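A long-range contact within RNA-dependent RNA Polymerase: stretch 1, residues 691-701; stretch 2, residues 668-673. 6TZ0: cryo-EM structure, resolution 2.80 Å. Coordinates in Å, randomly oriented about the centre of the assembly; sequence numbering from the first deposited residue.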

# COMPACT_ATOMS: atom_id res chain seq x y z
N ASN A 691 -13.58 36.80 -10.96
CA ASN A 691 -14.88 36.26 -11.34
C ASN A 691 -14.74 34.92 -12.04
O ASN A 691 -15.42 33.95 -11.68
CB ASN A 691 -15.59 37.26 -12.24
CG ASN A 691 -15.97 38.52 -11.51
OD1 ASN A 691 -16.48 38.47 -10.39
ND2 ASN A 691 -15.69 39.66 -12.12
N ASP A 692 -13.85 34.84 -13.03
CA ASP A 692 -13.69 33.62 -13.81
C ASP A 692 -13.06 32.51 -12.98
O ASP A 692 -13.49 31.35 -13.08
CB ASP A 692 -12.83 33.90 -15.04
CG ASP A 692 -13.49 34.86 -16.00
OD1 ASP A 692 -14.73 34.92 -16.03
OD2 ASP A 692 -12.75 35.57 -16.72
N THR A 693 -12.06 32.85 -12.17
CA THR A 693 -11.42 31.85 -11.32
C THR A 693 -12.37 31.34 -10.25
O THR A 693 -12.39 30.13 -9.97
CB THR A 693 -10.15 32.42 -10.69
OG1 THR A 693 -10.45 33.65 -10.02
CG2 THR A 693 -9.08 32.66 -11.73
N HIS A 694 -13.20 32.22 -9.68
CA HIS A 694 -14.18 31.76 -8.70
C HIS A 694 -15.25 30.89 -9.35
O HIS A 694 -15.64 29.87 -8.77
CB HIS A 694 -14.80 32.96 -7.99
CG HIS A 694 -15.80 32.59 -6.94
ND1 HIS A 694 -15.46 31.97 -5.76
CD2 HIS A 694 -17.14 32.76 -6.89
CE1 HIS A 694 -16.54 31.78 -5.03
NE2 HIS A 694 -17.58 32.25 -5.70
N ASP A 695 -15.69 31.24 -10.56
CA ASP A 695 -16.68 30.43 -11.27
C ASP A 695 -16.14 29.04 -11.59
O ASP A 695 -16.82 28.03 -11.36
CB ASP A 695 -17.10 31.15 -12.55
CG ASP A 695 -18.34 30.55 -13.20
OD1 ASP A 695 -18.94 29.61 -12.65
OD2 ASP A 695 -18.72 31.03 -14.29
N HIS A 696 -14.89 28.97 -12.05
CA HIS A 696 -14.33 27.69 -12.45
C HIS A 696 -14.02 26.81 -11.25
O HIS A 696 -14.22 25.59 -11.29
CB HIS A 696 -13.10 27.95 -13.31
CG HIS A 696 -12.62 26.77 -14.08
ND1 HIS A 696 -11.48 26.81 -14.86
CD2 HIS A 696 -13.10 25.51 -14.19
CE1 HIS A 696 -11.29 25.63 -15.42
NE2 HIS A 696 -12.26 24.82 -15.03
N ALA A 697 -13.59 27.42 -10.13
CA ALA A 697 -13.32 26.64 -8.93
C ALA A 697 -14.60 26.13 -8.29
O ALA A 697 -14.65 24.99 -7.81
CB ALA A 697 -12.52 27.49 -7.94
N VAL A 698 -15.66 26.94 -8.30
CA VAL A 698 -16.95 26.49 -7.78
C VAL A 698 -17.53 25.38 -8.66
O VAL A 698 -18.13 24.42 -8.15
CB VAL A 698 -17.90 27.70 -7.64
CG1 VAL A 698 -19.34 27.28 -7.41
CG2 VAL A 698 -17.47 28.53 -6.46
N SER A 699 -17.30 25.44 -9.97
CA SER A 699 -17.79 24.38 -10.85
C SER A 699 -17.04 23.07 -10.63
O SER A 699 -17.64 22.00 -10.67
CB SER A 699 -17.69 24.82 -12.31
OG SER A 699 -16.34 24.95 -12.70
N ASN A 700 -15.73 23.14 -10.38
CA ASN A 700 -14.97 21.93 -10.04
C ASN A 700 -15.41 21.34 -8.71
O ASN A 700 -15.51 20.11 -8.57
CB ASN A 700 -13.48 22.22 -10.01
CG ASN A 700 -12.88 22.35 -11.37
OD1 ASN A 700 -13.27 21.64 -12.30
ND2 ASN A 700 -11.89 23.21 -11.50
N ALA A 701 -15.69 22.19 -7.72
CA ALA A 701 -16.17 21.70 -6.44
C ALA A 701 -17.54 21.04 -6.57
O ALA A 701 -17.78 19.98 -5.98
CB ALA A 701 -16.22 22.85 -5.43
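Stretch 2 668-673: KNSCLT

Stretch 2 (668-673) lies as an extended, mostly loop segment against one side of the helix that runs through all of stretch 1, and it enters a strand at Leu 672. Stretch 2 crosses the helix rather than running along it: Asn 669 lies by Asp 692, Cys 671 by Thr 693 and His 696, and Leu 672 reaches Asn 700. The closest CA atoms are those of Thr 693 and Cys 671, 6.2 Å apart; the CA atoms of His 696 and Ser 670 are 7.0 Å apart.

Lys 668, extended in phi/psi (-123/147), directs its CA-to-CB bond toward the helix, but its CD comes no nearer than 4.5 Å to OD2 of Asp 695. Asn 669 (chi1 p) sets its CA-to-CB bond sideways, though the end of its side chain comes nearer the helix; its ND2 is 3.6 Å from OD2 of Asp 692. The CA-to-CB bond of Ser 670 points away overall, yet its CB still lies 3.9 Å from CE1 of His 696.

Cys 671 is the centre of the contact. At phi/psi -111/9 the chain departs from the extended course, and its CA-to-CB bond points toward the helix (chi1 p). SG of Cys 671 packs 3.6 Å from CA of Thr 693, 3.7 Å from CG2 of Thr 693 and 3.8 Å from O of Asp 692, a carbonyl oxygen that already accepts the helical hydrogen bond from N of His 696. The backbone N of Cys 671 gives a weak hydrogen bond to ND1 of His 696 (3.4 Å, 160°), while SG sits at the edge of the same ring, 4.6 Å from its centroid.

Leu 672 returns to extended geometry (-77/126). Its CB lies 3.5 Å from CE1 of His 696, and its CD1 approaches ND2 of Asn 700 at 4.2 Å. Thr 673 carries the strand onward, out of reach of the helix.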

# COMPACT_ATOMS: atom_id res chain seq x y z
N LYS A 668 -18.28 28.52 -21.87
CA LYS A 668 -17.56 29.18 -20.80
C LYS A 668 -16.07 28.93 -20.94
O LYS A 668 -15.65 27.86 -21.39
CB LYS A 668 -18.04 28.69 -19.44
CG LYS A 668 -19.48 29.03 -19.17
CD LYS A 668 -19.95 28.48 -17.85
CE LYS A 668 -21.42 28.78 -17.64
NZ LYS A 668 -21.92 28.24 -16.36
N ASN A 669 -15.27 29.91 -20.55
CA ASN A 669 -13.83 29.78 -20.70
C ASN A 669 -13.26 28.87 -19.62
O ASN A 669 -13.93 28.47 -18.67
CB ASN A 669 -13.17 31.15 -20.67
CG ASN A 669 -13.49 31.94 -19.42
OD1 ASN A 669 -14.28 31.52 -18.58
ND2 ASN A 669 -12.84 33.08 -19.26
N SER A 670 -11.98 28.54 -19.77
CA SER A 670 -11.22 27.89 -18.73
C SER A 670 -10.09 28.81 -18.33
O SER A 670 -9.43 29.41 -19.18
CB SER A 670 -10.66 26.55 -19.18
OG SER A 670 -9.61 26.72 -20.11
N CYS A 671 -9.87 28.93 -17.03
CA CYS A 671 -8.74 29.67 -16.50
C CYS A 671 -7.73 28.74 -15.84
O CYS A 671 -6.76 29.22 -15.24
CB CYS A 671 -9.23 30.73 -15.52
SG CYS A 671 -10.10 30.02 -14.15
N LEU A 672 -7.91 27.43 -15.99
CA LEU A 672 -7.09 26.44 -15.31
C LEU A 672 -5.75 26.32 -16.01
O LEU A 672 -5.69 26.07 -17.22
CB LEU A 672 -7.82 25.10 -15.30
CG LEU A 672 -7.37 23.91 -14.46
CD1 LEU A 672 -8.58 23.14 -14.04
CD2 LEU A 672 -6.45 23.00 -15.22
N THR A 673 -4.67 26.48 -15.25
CA THR A 673 -3.33 26.38 -15.82
C THR A 673 -2.74 24.98 -15.68
O THR A 673 -2.45 24.33 -16.69
CB THR A 673 -2.42 27.40 -15.14
OG1 THR A 673 -2.34 27.08 -13.75
CG2 THR A 673 -2.98 28.78 -15.29